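Local atomic coordinates of DotU family type IV/VI secretion system protein (PDB entry 6Y4R), a protein that probably belongs to the inner-membrane complex of the bacterial type VI secretion system, this construct being the cytoplasmic domain of its TssL component. Residues L17-V23 and Q73-Y78; I66-I70 and W85-Q91; G11-I15 and Y127-L131. One frame throughout, in Å; residues are numbered along the deposited sequence.

Interaction 1: L17-V23 and Q73-Y78; sequences LIRNQYV and QQDPSY
Tyr78 pushes its ring into the turn that follows helix 9-19, and its hydroxyl donates to Tyr22 O, 2.7 Å from Tyr78 OH. The hydroxyl comes from well above that carbonyl plane, 66° out of it, rather than on a lone pair. This is the tight side. Val23 CG2 lies over one face of the ring, 4.0 Å from the Tyr78 centroid in a CH-pi contact, and Gln73 CG, from the tyrosine's own segment, covers the opposite face. Ile18 CG2 packs against Tyr78 CE1 at 4.0 Å; the same isoleucine also reaches Thr69 and Ile70 on helix 52-71. The carbonyl belongs to Tyr22, the residue just after the C-prime residue of a Schellman motif that ends helix 9-19: Gln21, with positive phi, is that C-prime residue, and Tyr22 N returns to Leu17 O at 2.8 Å. Toward solvent the contact is looser. Gln21 bends at chi2 (-39°), bringing its amide back so that Gln21 NE2 bonds Arg19 O at 3.1 Å. Its other end, Gln21 OE1, accepts from a water at 2.6 Å, and that water takes the Asp75 N-H. Beyond it, Asp75 OD2 receives both Ser77 N and Ser77 OG, the first making an Asx turn.

Interaction 2: I66-I70 and W85-Q91; sequences IDETI and WLISPLQ
Asp67 reaches from helix 52-71 to meet Trp85 and the start of helix 90-95, and its whole carboxylate is put to use. From CB, chi1 of -78° swings CG to the side anti to the carbonyl carbon, and Asp67 CG stops 3.6 Å from Leu90 N. The first oxygen, Asp67 OD1, takes two donors. Trp85 NE1 approaches at 2.9 Å, with the oxygen close to the indole plane but the donor 43° above the carboxylate plane; Leu90 N comes in at 3.1 Å on the syn lone pair. The second oxygen, Asp67 OD2, accepts from Gln91 N at 2.8 Å, again on the syn side, and rests 3.4 Å from Pro89 CB. Carboxylate and indole planes stand 78° apart. One turn along the same helix, Ile70 CD1 sits over the six-membered ring of Trp85, 3.8 Å from its centroid, a CH-pi contact, while Ile66 CG2 touches Leu90 CD1. Pro89 holds the N-cap position, so the amides bound by Asp67 are the first two of the new helix. Three N-H groups, and the positive end of a helix dipole, would probably favour the ionised form of this buried carboxylate.

Interaction 3: G11-I15 and Y127-L131; sequences GFYLI and YCLLL
Between 11-15 and 127-131 the backbones come nearest at Ile15 and Leu131, their CA atoms 7.9 Å apart; Leu131 is the first residue beyond helix 119-130 to leave helical phi/psi. Phe12 makes most of the contact from helix 9-19. Its ring takes an edge-to-face, T-shaped contact from Tyr127, whose CD2 and CE2 edge points at the phenyl face: the centroids lie 4.9 Å apart and the planes are turned 79° from each other. Tyr127 CD2 comes within 3.6 Å of Phe12 CE2, displaced from the ring centre toward its rim. With CG anti to the backbone N (chi1 -166°), Tyr127 extends toward helix 9-19 and brings that edge onto the phenylalanine. Around the rim of Phe12, Cys128 SG lies near the ring plane, 3.9 Å from Phe12 CE1, a sulfur-aromatic contact made at the edge. Leu131 contributes one methyl, CD1, which meets Phe12 CD1 at 3.7 Å and Ile15 CG2 at 4.3 Å, bridging successive turns of helix 9-19. No hydrogen bond crosses between the segments; the contact is made by ring, sulfur and methyl groups. Helix 52-71 runs past the same residues in this all-helical domain: Leu65 touches both Phe12 and Cys128, while Phe62 and Ile66 reach Ile15. Cys128 also touches Phe104 of helix 100-114.

Interactions 2 and 3 are buried, whereas interaction 1 lies farther out, its centre about 17 Å from the centre of the chain, and is only partly buried. Helix 9-19 serves interactions 1 and 3 from different turns, and helix 52-71, a partner in interaction 2, also packs against residues of the other two, with Thr69 OG1 4.1 Å from Ile15 CG2. Arg19 also places its NE 2.9 Å from Leu131 O, linking the two uses of helix 9-19. Chemistry follows position. Interaction 3 has no hydrogen bond across it and rests on aromatic, sulfur and methyl contacts, interaction 2 sets a carboxylate with its donors among hydrophobic side chains, and interaction 1 mixes a tyrosine anchor with a water bridge.

Interaction 1: L17-V23 and Q73-Y78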
ATOM      1  N   LEU A  17       7.049   0.451 -10.914  1.00 34.07           N
ATOM      2  CA  LEU A  17       8.389   0.579 -11.501  1.00 35.43           C
ATOM      3  C   LEU A  17       9.423  -0.206 -10.709  1.00 35.03           C
ATOM      4  O   LEU A  17      10.302  -0.857 -11.290  1.00 41.96           O
ATOM      5  CB  LEU A  17       8.844   2.038 -11.573  1.00 31.76           C
ATOM      6  CG  LEU A  17       8.206   3.000 -12.567  1.00 30.01           C
ATOM      7  CD1 LEU A  17       8.679   4.426 -12.286  1.00 26.29           C
ATOM      8  CD2 LEU A  17       8.488   2.585 -14.019  1.00 29.36           C
ATOM      9  N   ILE A  18       9.357  -0.131  -9.385  1.00 28.91           N
ATOM     10  CA  ILE A  18      10.286  -0.887  -8.544  1.00 33.80           C
ATOM     11  C   ILE A  18      10.057  -2.379  -8.707  1.00 39.63           C
ATOM     12  O   ILE A  18      11.012  -3.169  -8.777  1.00 47.08           O
ATOM     13  CB  ILE A  18      10.173  -0.442  -7.075  1.00 31.20           C
ATOM     14  CG1 ILE A  18      10.532   1.043  -6.963  1.00 30.29           C
ATOM     15  CG2 ILE A  18      10.996  -1.342  -6.166  1.00 28.33           C
ATOM     16  CD1 ILE A  18      10.641   1.527  -5.545  1.00 44.97           C
ATOM     17  N   ARG A  19       8.791  -2.786  -8.802  1.00 35.71           N
ATOM     18  CA  ARG A  19       8.498  -4.184  -9.059  1.00 29.50           C
ATOM     19  C   ARG A  19       9.076  -4.591 -10.397  1.00 29.36           C
ATOM     20  O   ARG A  19       9.541  -5.722 -10.560  1.00 37.04           O
ATOM     21  CB  ARG A  19       6.990  -4.391  -9.046  1.00 31.90           C
ATOM     22  CG  ARG A  19       6.314  -4.401  -7.662  1.00 41.37           C
ATOM     23  CD  ARG A  19       4.900  -4.931  -7.840  1.00 44.36           C
ATOM     24  NE  ARG A  19       4.752  -6.345  -7.505  1.00 45.30           N
ATOM     25  CZ  ARG A  19       3.989  -7.178  -8.206  1.00 48.25           C
ATOM     26  NH1 ARG A  19       3.341  -6.733  -9.286  1.00 45.26           N
ATOM     27  NH2 ARG A  19       3.888  -8.453  -7.846  1.00 49.19           N
ATOM     28  N   ASN A  20       9.091  -3.659 -11.349  1.00 31.23           N
ATOM     29  CA  ASN A  20       9.629  -3.868 -12.683  1.00 35.08           C
ATOM     30  C   ASN A  20      11.110  -3.533 -12.783  1.00 34.72           C
ATOM     31  O   ASN A  20      11.617  -3.290 -13.891  1.00 34.45           O
ATOM     32  CB  ASN A  20       8.832  -3.049 -13.687  1.00 39.35           C
ATOM     33  CG  ASN A  20       7.404  -3.521 -13.807  1.00 40.20           C
ATOM     34  OD1 ASN A  20       7.040  -4.581 -13.271  1.00 48.41           O
ATOM     35  ND2 ASN A  20       6.588  -2.761 -14.540  1.00 36.16           N
ATOM     36  N   GLN A  21      11.803  -3.493 -11.652  1.00 36.52           N
ATOM     37  CA  GLN A  21      13.252  -3.468 -11.555  1.00 36.95           C
ATOM     38  C   GLN A  21      13.827  -2.104 -11.916  1.00 35.17           C
ATOM     39  O   GLN A  21      15.051  -1.986 -12.097  1.00 38.35           O
ATOM     40  CB  GLN A  21      13.885  -4.577 -12.409  1.00 34.83           C
ATOM     41  CG  GLN A  21      13.617  -5.972 -11.846  1.00 30.10           C
ATOM     42  CD  GLN A  21      13.703  -5.995 -10.317  1.00 38.35           C
ATOM     43  OE1 GLN A  21      14.795  -6.062  -9.744  1.00 45.73           O
ATOM     44  NE2 GLN A  21      12.543  -5.979  -9.651  1.00 34.31           N
ATOM     45  N   TYR A  22      12.995  -1.067 -12.035  1.00 33.17           N
ATOM     46  CA  TYR A  22      13.522   0.281 -12.188  1.00 26.09           C
ATOM     47  C   TYR A  22      14.095   0.745 -10.855  1.00 31.25           C
ATOM     48  O   TYR A  22      13.480   0.562  -9.798  1.00 33.26           O
ATOM     49  CB  TYR A  22      12.421   1.237 -12.657  1.00 31.06           C
ATOM     50  CG  TYR A  22      12.621   2.695 -12.252  1.00 30.83           C
ATOM     51  CD1 TYR A  22      12.116   3.176 -11.044  1.00 27.96           C
ATOM     52  CD2 TYR A  22      13.291   3.583 -13.079  1.00 28.92           C
ATOM     53  CE1 TYR A  22      12.282   4.481 -10.674  1.00 27.34           C
ATOM     54  CE2 TYR A  22      13.469   4.890 -12.719  1.00 26.83           C
ATOM     55  CZ  TYR A  22      12.965   5.340 -11.518  1.00 34.22           C
ATOM     56  OH  TYR A  22      13.151   6.667 -11.160  1.00 38.65           O
ATOM     57  N   VAL A  23      15.253   1.380 -10.899  1.00 29.49           N
ATOM     58  CA  VAL A  23      15.954   1.794  -9.685  1.00 41.81           C
ATOM     59  C   VAL A  23      16.011   3.315  -9.657  1.00 43.27           C
ATOM     60  O   VAL A  23      16.530   3.921 -10.601  1.00 49.46           O
ATOM     61  CB  VAL A  23      17.371   1.194  -9.606  1.00 38.19           C
ATOM     62  CG1 VAL A  23      18.003   1.519  -8.243  1.00 36.30           C
ATOM     63  CG2 VAL A  23      17.355  -0.324  -9.926  1.00 25.64           C
ATOM     64  N   GLN A  73      13.678  -6.399  -2.108  1.00 24.78           N
ATOM     65  CA  GLN A  73      14.498  -6.466  -3.301  1.00 25.27           C
ATOM     66  C   GLN A  73      15.838  -7.122  -3.019  1.00 26.34           C
ATOM     67  O   GLN A  73      16.557  -6.737  -2.097  1.00 26.28           O
ATOM     68  CB  GLN A  73      14.703  -5.055  -3.837  1.00 24.45           C
ATOM     69  CG  GLN A  73      13.465  -4.455  -4.457  1.00 23.79           C
ATOM     70  CD  GLN A  73      12.815  -5.365  -5.503  1.00 30.25           C
ATOM     71  OE1 GLN A  73      11.594  -5.429  -5.586  1.00 32.49           O
ATOM     72  NE2 GLN A  73      13.630  -6.004  -6.350  1.00 35.31           N
ATOM     73  N   GLN A  74      16.181  -8.119  -3.831  1.00 35.08           N
ATOM     74  CA  GLN A  74      17.450  -8.814  -3.663  1.00 40.86           C
ATOM     75  C   GLN A  74      18.482  -8.473  -4.719  1.00 40.93           C
ATOM     76  O   GLN A  74      19.636  -8.900  -4.594  1.00 46.12           O
ATOM     77  CB  GLN A  74      17.245 -10.331  -3.650  1.00 46.78           C
ATOM     78  CG  GLN A  74      16.113 -10.763  -2.772  1.00 57.30           C
ATOM     79  CD  GLN A  74      16.146 -12.237  -2.525  1.00 69.85           C
ATOM     80  OE1 GLN A  74      15.144 -12.828  -2.104  1.00 80.14           O
ATOM     81  NE2 GLN A  74      17.326 -12.836  -2.720  1.00 68.15           N
ATOM     82  N   ASP A  75      18.133  -7.787  -5.701  1.00 41.56           N
ATOM     83  CA  ASP A  75      19.216  -7.606  -6.649  1.00 41.46           C
ATOM     84  C   ASP A  75      20.110  -6.414  -6.230  1.00 39.43           C
ATOM     85  O   ASP A  75      19.625  -5.443  -5.641  1.00 37.40           O
ATOM     86  CB  ASP A  75      18.612  -7.580  -8.073  1.00 44.61           C
ATOM     87  CG  ASP A  75      19.564  -7.101  -9.132  1.00 52.85           C
ATOM     88  OD1 ASP A  75      19.470  -7.592 -10.304  1.00 67.49           O
ATOM     89  OD2 ASP A  75      20.191  -6.067  -8.872  1.00 41.31           O
ATOM     90  N   PRO A  76      21.434  -6.508  -6.450  1.00 40.62           N
ATOM     91  CA  PRO A  76      22.376  -5.580  -5.781  1.00 37.09           C
ATOM     92  C   PRO A  76      22.269  -4.124  -6.222  1.00 30.82           C
ATOM     93  O   PRO A  76      22.712  -3.243  -5.471  1.00 29.25           O
ATOM     94  CB  PRO A  76      23.751  -6.142  -6.151  1.00 30.65           C
ATOM     95  CG  PRO A  76      23.517  -7.467  -6.765  1.00 31.91           C
ATOM     96  CD  PRO A  76      22.097  -7.668  -7.082  1.00 31.24           C
ATOM     97  N   SER A  77      21.669  -3.849  -7.375  1.00 32.41           N
ATOM     98  CA  SER A  77      21.425  -2.482  -7.784  1.00 29.57           C
ATOM     99  C   SER A  77      20.580  -1.708  -6.773  1.00 29.65           C
ATOM    100  O   SER A  77      20.744  -0.490  -6.632  1.00 31.87           O
ATOM    101  CB  SER A  77      20.746  -2.497  -9.154  1.00 29.20           C
ATOM    102  OG  SER A  77      19.586  -3.314  -9.119  1.00 33.63           O
ATOM    103  N   TYR A  78      19.714  -2.384  -6.023  1.00 35.80           N
ATOM    104  CA  TYR A  78      18.851  -1.698  -5.063  1.00 36.49           C
ATOM    105  C   TYR A  78      19.549  -1.371  -3.746  1.00 33.91           C
ATOM    106  O   TYR A  78      18.921  -0.794  -2.843  1.00 30.87           O
ATOM    107  CB  TYR A  78      17.609  -2.550  -4.806  1.00 24.41           C
ATOM    108  CG  TYR A  78      16.585  -2.403  -5.905  1.00 27.70           C
ATOM    109  CD1 TYR A  78      15.834  -1.238  -6.017  1.00 31.06           C
ATOM    110  CD2 TYR A  78      16.362  -3.424  -6.834  1.00 24.97           C
ATOM    111  CE1 TYR A  78      14.903  -1.088  -7.021  1.00 33.83           C
ATOM    112  CE2 TYR A  78      15.427  -3.281  -7.833  1.00 24.98           C
ATOM    113  CZ  TYR A  78      14.700  -2.110  -7.918  1.00 24.29           C
ATOM    114  OH  TYR A  78      13.762  -1.927  -8.906  1.00 26.70           O
TER
HETATM  115  O   HOH W   1      15.504  -7.163  -7.514  1.00 44.31           O

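Interaction 2: I66-I70 and W85-Q91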
ATOM      1  N   ILE A  66       4.786   0.076  -0.215  1.00 34.49           N
ATOM      2  CA  ILE A  66       6.035   0.636  -0.739  1.00 28.32           C
ATOM      3  C   ILE A  66       7.217   0.222   0.131  1.00 26.40           C
ATOM      4  O   ILE A  66       8.307  -0.053  -0.386  1.00 28.03           O
ATOM      5  CB  ILE A  66       5.934   2.171  -0.861  1.00 29.50           C
ATOM      6  CG1 ILE A  66       7.189   2.756  -1.508  1.00 29.55           C
ATOM      7  CG2 ILE A  66       5.699   2.825   0.502  1.00 32.52           C
ATOM      8  CD1 ILE A  66       7.482   2.204  -2.852  1.00 37.41           C
ATOM      9  N   ASP A  67       7.015   0.115   1.451  1.00 20.69           N
ATOM     10  CA  ASP A  67       8.131  -0.267   2.309  1.00 20.93           C
ATOM     11  C   ASP A  67       8.601  -1.685   2.007  1.00 32.08           C
ATOM     12  O   ASP A  67       9.808  -1.927   1.873  1.00 32.83           O
ATOM     13  CB  ASP A  67       7.763  -0.181   3.798  1.00 21.20           C
ATOM     14  CG  ASP A  67       7.756   1.252   4.369  1.00 28.14           C
ATOM     15  OD1 ASP A  67       8.186   2.211   3.689  1.00 26.50           O
ATOM     16  OD2 ASP A  67       7.437   1.394   5.575  1.00 30.64           O
ATOM     17  N   GLU A  68       7.666  -2.626   1.826  1.00 23.53           N
ATOM     18  CA  GLU A  68       8.070  -4.020   1.650  1.00 26.27           C
ATOM     19  C   GLU A  68       8.532  -4.319   0.235  1.00 31.09           C
ATOM     20  O   GLU A  68       9.371  -5.205   0.034  1.00 34.12           O
ATOM     21  CB  GLU A  68       6.947  -4.966   2.077  1.00 34.27           C
ATOM     22  CG  GLU A  68       7.088  -6.391   1.532  1.00 38.23           C
ATOM     23  CD  GLU A  68       5.897  -7.302   1.840  1.00 41.05           C
ATOM     24  OE1 GLU A  68       5.562  -7.436   3.029  1.00 42.56           O
ATOM     25  OE2 GLU A  68       5.288  -7.879   0.907  1.00 40.85           O
ATOM     26  N   THR A  69       8.004  -3.598  -0.751  1.00 33.20           N
ATOM     27  CA  THR A  69       8.515  -3.721  -2.109  1.00 30.42           C
ATOM     28  C   THR A  69      10.000  -3.390  -2.144  1.00 30.14           C
ATOM     29  O   THR A  69      10.794  -4.092  -2.783  1.00 32.32           O
ATOM     30  CB  THR A  69       7.729  -2.800  -3.043  1.00 31.46           C
ATOM     31  OG1 THR A  69       6.353  -3.191  -3.052  1.00 40.00           O
ATOM     32  CG2 THR A  69       8.273  -2.858  -4.439  1.00 22.61           C
ATOM     33  N   ILE A  70      10.384  -2.304  -1.465  1.00 25.89           N
ATOM     34  CA  ILE A  70      11.769  -1.845  -1.467  1.00 21.71           C
ATOM     35  C   ILE A  70      12.660  -2.774  -0.645  1.00 22.27           C
ATOM     36  O   ILE A  70      13.757  -3.142  -1.076  1.00 25.09           O
ATOM     37  CB  ILE A  70      11.842  -0.398  -0.956  1.00 22.90           C
ATOM     38  CG1 ILE A  70      11.317   0.555  -2.031  1.00 21.15           C
ATOM     39  CG2 ILE A  70      13.271  -0.067  -0.501  1.00 24.42           C
ATOM     40  CD1 ILE A  70      11.179   1.954  -1.574  1.00 21.02           C
ATOM     41  N   TRP A  85      16.630   4.008   2.584  1.00 24.40           N
ATOM     42  CA  TRP A  85      15.250   3.864   3.031  1.00 27.03           C
ATOM     43  C   TRP A  85      15.177   3.324   4.453  1.00 28.28           C
ATOM     44  O   TRP A  85      14.336   3.771   5.244  1.00 38.95           O
ATOM     45  CB  TRP A  85      14.488   2.949   2.069  1.00 31.75           C
ATOM     46  CG  TRP A  85      12.989   3.111   2.091  1.00 32.44           C
ATOM     47  CD1 TRP A  85      12.085   2.356   2.792  1.00 31.04           C
ATOM     48  CD2 TRP A  85      12.222   4.078   1.359  1.00 28.18           C
ATOM     49  NE1 TRP A  85      10.803   2.794   2.534  1.00 29.55           N
ATOM     50  CE2 TRP A  85      10.863   3.852   1.661  1.00 25.06           C
ATOM     51  CE3 TRP A  85      12.553   5.107   0.466  1.00 26.43           C
ATOM     52  CZ2 TRP A  85       9.838   4.623   1.113  1.00 26.15           C
ATOM     53  CZ3 TRP A  85      11.538   5.870  -0.075  1.00 24.10           C
ATOM     54  CH2 TRP A  85      10.198   5.631   0.252  1.00 27.81           C
ATOM     55  N   LEU A  86      16.054   2.372   4.805  1.00 26.07           N
ATOM     56  CA  LEU A  86      15.980   1.706   6.109  1.00 23.79           C
ATOM     57  C   LEU A  86      16.256   2.663   7.268  1.00 24.41           C
ATOM     58  O   LEU A  86      15.926   2.345   8.420  1.00 29.71           O
ATOM     59  CB  LEU A  86      16.934   0.507   6.124  1.00 24.40           C
ATOM     60  CG  LEU A  86      18.442   0.757   6.065  1.00 30.32           C
ATOM     61  CD1 LEU A  86      19.081   1.105   7.429  1.00 25.98           C
ATOM     62  CD2 LEU A  86      19.155  -0.400   5.372  1.00 25.38           C
ATOM     63  N   ILE A  87      16.856   3.821   6.988  1.00 24.49           N
ATOM     64  CA  ILE A  87      17.027   4.863   7.997  1.00 36.30           C
ATOM     65  C   ILE A  87      15.698   5.191   8.665  1.00 33.28           C
ATOM     66  O   ILE A  87      15.607   5.368   9.887  1.00 26.69           O
ATOM     67  CB  ILE A  87      17.656   6.116   7.366  1.00 31.67           C
ATOM     68  CG1 ILE A  87      19.067   5.809   6.856  1.00 31.29           C
ATOM     69  CG2 ILE A  87      17.658   7.260   8.370  1.00 34.49           C
ATOM     70  CD1 ILE A  87      19.933   5.126   7.907  1.00 36.79           C
ATOM     71  N   SER A  88      14.645   5.355   7.847  1.00 29.58           N
ATOM     72  CA  SER A  88      13.294   5.593   8.341  1.00 26.50           C
ATOM     73  C   SER A  88      12.302   5.069   7.322  1.00 28.96           C
ATOM     74  O   SER A  88      11.956   5.781   6.374  1.00 39.48           O
ATOM     75  CB  SER A  88      13.032   7.074   8.601  1.00 29.31           C
ATOM     76  OG  SER A  88      11.832   7.204   9.350  1.00 38.08           O
ATOM     77  N   PRO A  89      11.805   3.859   7.478  1.00 23.28           N
ATOM     78  CA  PRO A  89      10.719   3.416   6.602  1.00 31.46           C
ATOM     79  C   PRO A  89       9.460   4.205   6.897  1.00 34.96           C
ATOM     80  O   PRO A  89       9.255   4.699   8.008  1.00 42.34           O
ATOM     81  CB  PRO A  89      10.566   1.924   6.917  1.00 22.63           C
ATOM     82  CG  PRO A  89      11.750   1.566   7.785  1.00 23.35           C
ATOM     83  CD  PRO A  89      12.320   2.812   8.362  1.00 23.80           C
ATOM     84  N   LEU A  90       8.622   4.356   5.867  1.00 30.75           N
ATOM     85  CA  LEU A  90       7.471   5.262   5.974  1.00 27.69           C
ATOM     86  C   LEU A  90       6.422   4.746   6.956  1.00 34.04           C
ATOM     87  O   LEU A  90       5.643   5.534   7.517  1.00 28.74           O
ATOM     88  CB  LEU A  90       6.828   5.472   4.612  1.00 27.47           C
ATOM     89  CG  LEU A  90       7.710   6.199   3.609  1.00 26.64           C
ATOM     90  CD1 LEU A  90       6.981   6.446   2.267  1.00 26.30           C
ATOM     91  CD2 LEU A  90       8.219   7.488   4.223  1.00 22.84           C
ATOM     92  N   GLN A  91       6.378   3.431   7.175  1.00 38.28           N
ATOM     93  CA  GLN A  91       5.512   2.903   8.216  1.00 32.51           C
ATOM     94  C   GLN A  91       5.927   3.428   9.570  1.00 41.32           C
ATOM     95  O   GLN A  91       5.076   3.790  10.391  1.00 46.75           O
ATOM     96  CB  GLN A  91       5.540   1.377   8.223  1.00 28.91           C
ATOM     97  CG  GLN A  91       4.497   0.710   7.341  1.00 29.44           C
ATOM     98  CD  GLN A  91       3.090   0.799   7.959  1.00 37.61           C
ATOM     99  OE1 GLN A  91       2.893   0.535   9.151  1.00 42.37           O
ATOM    100  NE2 GLN A  91       2.112   1.164   7.141  1.00 39.68           N
TER

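Interaction 3: G11-I15 and Y127-L131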
ATOM      1  N   GLY A  11       1.004   7.323  -7.308  1.00 40.93           N
ATOM      2  CA  GLY A  11       1.843   6.599  -6.360  1.00 37.55           C
ATOM      3  C   GLY A  11       2.023   5.132  -6.712  1.00 38.84           C
ATOM      4  O   GLY A  11       3.123   4.581  -6.570  1.00 23.35           O
ATOM      5  N   PHE A  12       0.935   4.467  -7.136  1.00 34.41           N
ATOM      6  CA  PHE A  12       1.002   3.054  -7.495  1.00 30.82           C
ATOM      7  C   PHE A  12       1.896   2.812  -8.707  1.00 37.71           C
ATOM      8  O   PHE A  12       2.452   1.719  -8.855  1.00 47.18           O
ATOM      9  CB  PHE A  12      -0.402   2.497  -7.780  1.00 30.23           C
ATOM     10  CG  PHE A  12      -1.211   2.215  -6.549  1.00 25.51           C
ATOM     11  CD1 PHE A  12      -0.649   1.550  -5.467  1.00 26.20           C
ATOM     12  CD2 PHE A  12      -2.549   2.574  -6.485  1.00 26.01           C
ATOM     13  CE1 PHE A  12      -1.400   1.281  -4.308  1.00 29.53           C
ATOM     14  CE2 PHE A  12      -3.319   2.300  -5.327  1.00 29.45           C
ATOM     15  CZ  PHE A  12      -2.734   1.653  -4.238  1.00 27.33           C
ATOM     16  N   TYR A  13       2.035   3.802  -9.597  1.00 33.11           N
ATOM     17  CA  TYR A  13       2.902   3.627 -10.769  1.00 26.78           C
ATOM     18  C   TYR A  13       4.361   3.483 -10.375  1.00 28.20           C
ATOM     19  O   TYR A  13       5.133   2.796 -11.061  1.00 35.78           O
ATOM     20  CB  TYR A  13       2.796   4.796 -11.732  1.00 26.99           C
ATOM     21  CG  TYR A  13       3.762   4.669 -12.914  1.00 28.07           C
ATOM     22  CD1 TYR A  13       3.722   3.553 -13.749  1.00 28.11           C
ATOM     23  CD2 TYR A  13       4.718   5.659 -13.192  1.00 31.21           C
ATOM     24  CE1 TYR A  13       4.600   3.434 -14.839  1.00 33.79           C
ATOM     25  CE2 TYR A  13       5.599   5.544 -14.266  1.00 35.63           C
ATOM     26  CZ  TYR A  13       5.537   4.440 -15.084  1.00 38.75           C
ATOM     27  OH  TYR A  13       6.451   4.416 -16.123  1.00 42.66           O
ATOM     28  N   LEU A  14       4.766   4.172  -9.304  1.00 30.44           N
ATOM     29  CA  LEU A  14       6.133   4.101  -8.800  1.00 27.81           C
ATOM     30  C   LEU A  14       6.373   2.810  -8.028  1.00 24.62           C
ATOM     31  O   LEU A  14       7.510   2.330  -7.987  1.00 22.90           O
ATOM     32  CB  LEU A  14       6.430   5.314  -7.913  1.00 23.76           C
ATOM     33  CG  LEU A  14       6.160   6.745  -8.411  1.00 24.78           C
ATOM     34  CD1 LEU A  14       6.370   7.737  -7.288  1.00 33.25           C
ATOM     35  CD2 LEU A  14       7.050   7.109  -9.576  1.00 39.36           C
ATOM     36  N   ILE A  15       5.307   2.237  -7.436  1.00 26.27           N
ATOM     37  CA  ILE A  15       5.353   0.863  -6.927  1.00 27.63           C
ATOM     38  C   ILE A  15       5.598  -0.111  -8.064  1.00 33.38           C
ATOM     39  O   ILE A  15       6.342  -1.087  -7.925  1.00 41.10           O
ATOM     40  CB  ILE A  15       4.036   0.485  -6.234  1.00 28.23           C
ATOM     41  CG1 ILE A  15       3.652   1.445  -5.107  1.00 29.48           C
ATOM     42  CG2 ILE A  15       4.145  -0.955  -5.731  1.00 28.77           C
ATOM     43  CD1 ILE A  15       4.213   1.095  -3.812  1.00 26.26           C
ATOM     44  N   TYR A 127      -5.907  -4.000  -3.967  1.00 26.14           N
ATOM     45  CA  TYR A 127      -4.946  -3.640  -5.010  1.00 27.96           C
ATOM     46  C   TYR A 127      -3.505  -3.673  -4.513  1.00 23.40           C
ATOM     47  O   TYR A 127      -2.596  -3.984  -5.285  1.00 35.32           O
ATOM     48  CB  TYR A 127      -5.307  -2.268  -5.579  1.00 27.12           C
ATOM     49  CG  TYR A 127      -4.606  -1.947  -6.863  1.00 30.96           C
ATOM     50  CD1 TYR A 127      -4.817  -2.713  -7.992  1.00 38.18           C
ATOM     51  CD2 TYR A 127      -3.784  -0.843  -6.966  1.00 37.32           C
ATOM     52  CE1 TYR A 127      -4.172  -2.420  -9.187  1.00 48.37           C
ATOM     53  CE2 TYR A 127      -3.139  -0.530  -8.159  1.00 43.42           C
ATOM     54  CZ  TYR A 127      -3.339  -1.321  -9.264  1.00 49.93           C
ATOM     55  OH  TYR A 127      -2.711  -1.024 -10.451  1.00 57.89           O
ATOM     56  N   CYS A 128      -3.268  -3.350  -3.246  1.00 24.47           N
ATOM     57  CA  CYS A 128      -1.940  -3.555  -2.681  1.00 27.49           C
ATOM     58  C   CYS A 128      -1.603  -5.043  -2.633  1.00 33.72           C
ATOM     59  O   CYS A 128      -0.436  -5.429  -2.769  1.00 35.25           O
ATOM     60  CB  CYS A 128      -1.874  -2.937  -1.291  1.00 29.08           C
ATOM     61  SG  CYS A 128      -2.051  -1.135  -1.320  1.00 34.00           S
ATOM     62  N   LEU A 129      -2.607  -5.896  -2.401  1.00 34.62           N
ATOM     63  CA  LEU A 129      -2.348  -7.332  -2.433  1.00 34.97           C
ATOM     64  C   LEU A 129      -2.023  -7.825  -3.851  1.00 35.17           C
ATOM     65  O   LEU A 129      -1.099  -8.633  -4.017  1.00 24.90           O
ATOM     66  CB  LEU A 129      -3.540  -8.101  -1.836  1.00 36.23           C
ATOM     67  CG  LEU A 129      -3.773  -7.897  -0.328  1.00 34.57           C
ATOM     68  CD1 LEU A 129      -5.169  -8.320   0.125  1.00 24.71           C
ATOM     69  CD2 LEU A 129      -2.719  -8.658   0.469  1.00 31.07           C
ATOM     70  N   LEU A 130      -2.717  -7.317  -4.894  1.00 28.90           N
ATOM     71  CA  LEU A 130      -2.356  -7.713  -6.267  1.00 31.61           C
ATOM     72  C   LEU A 130      -1.006  -7.159  -6.718  1.00 36.03           C
ATOM     73  O   LEU A 130      -0.387  -7.758  -7.610  1.00 36.99           O
ATOM     74  CB  LEU A 130      -3.402  -7.302  -7.318  1.00 30.47           C
ATOM     75  CG  LEU A 130      -4.898  -7.606  -7.259  1.00 29.12           C
ATOM     76  CD1 LEU A 130      -5.679  -6.768  -8.290  1.00 27.01           C
ATOM     77  CD2 LEU A 130      -5.062  -9.070  -7.524  1.00 27.56           C
ATOM     78  N   LEU A 131      -0.520  -6.057  -6.133  1.00 24.16           N
ATOM     79  CA  LEU A 131       0.802  -5.546  -6.479  1.00 28.61           C
ATOM     80  C   LEU A 131       1.914  -6.083  -5.572  1.00 30.43           C
ATOM     81  O   LEU A 131       2.975  -5.449  -5.459  1.00 34.95           O
ATOM     82  CB  LEU A 131       0.829  -4.015  -6.481  1.00 28.28           C
ATOM     83  CG  LEU A 131      -0.168  -3.224  -7.323  1.00 31.63           C
ATOM     84  CD1 LEU A 131       0.117  -1.702  -7.168  1.00 27.94           C
ATOM     85  CD2 LEU A 131      -0.121  -3.671  -8.791  1.00 38.59           C
TER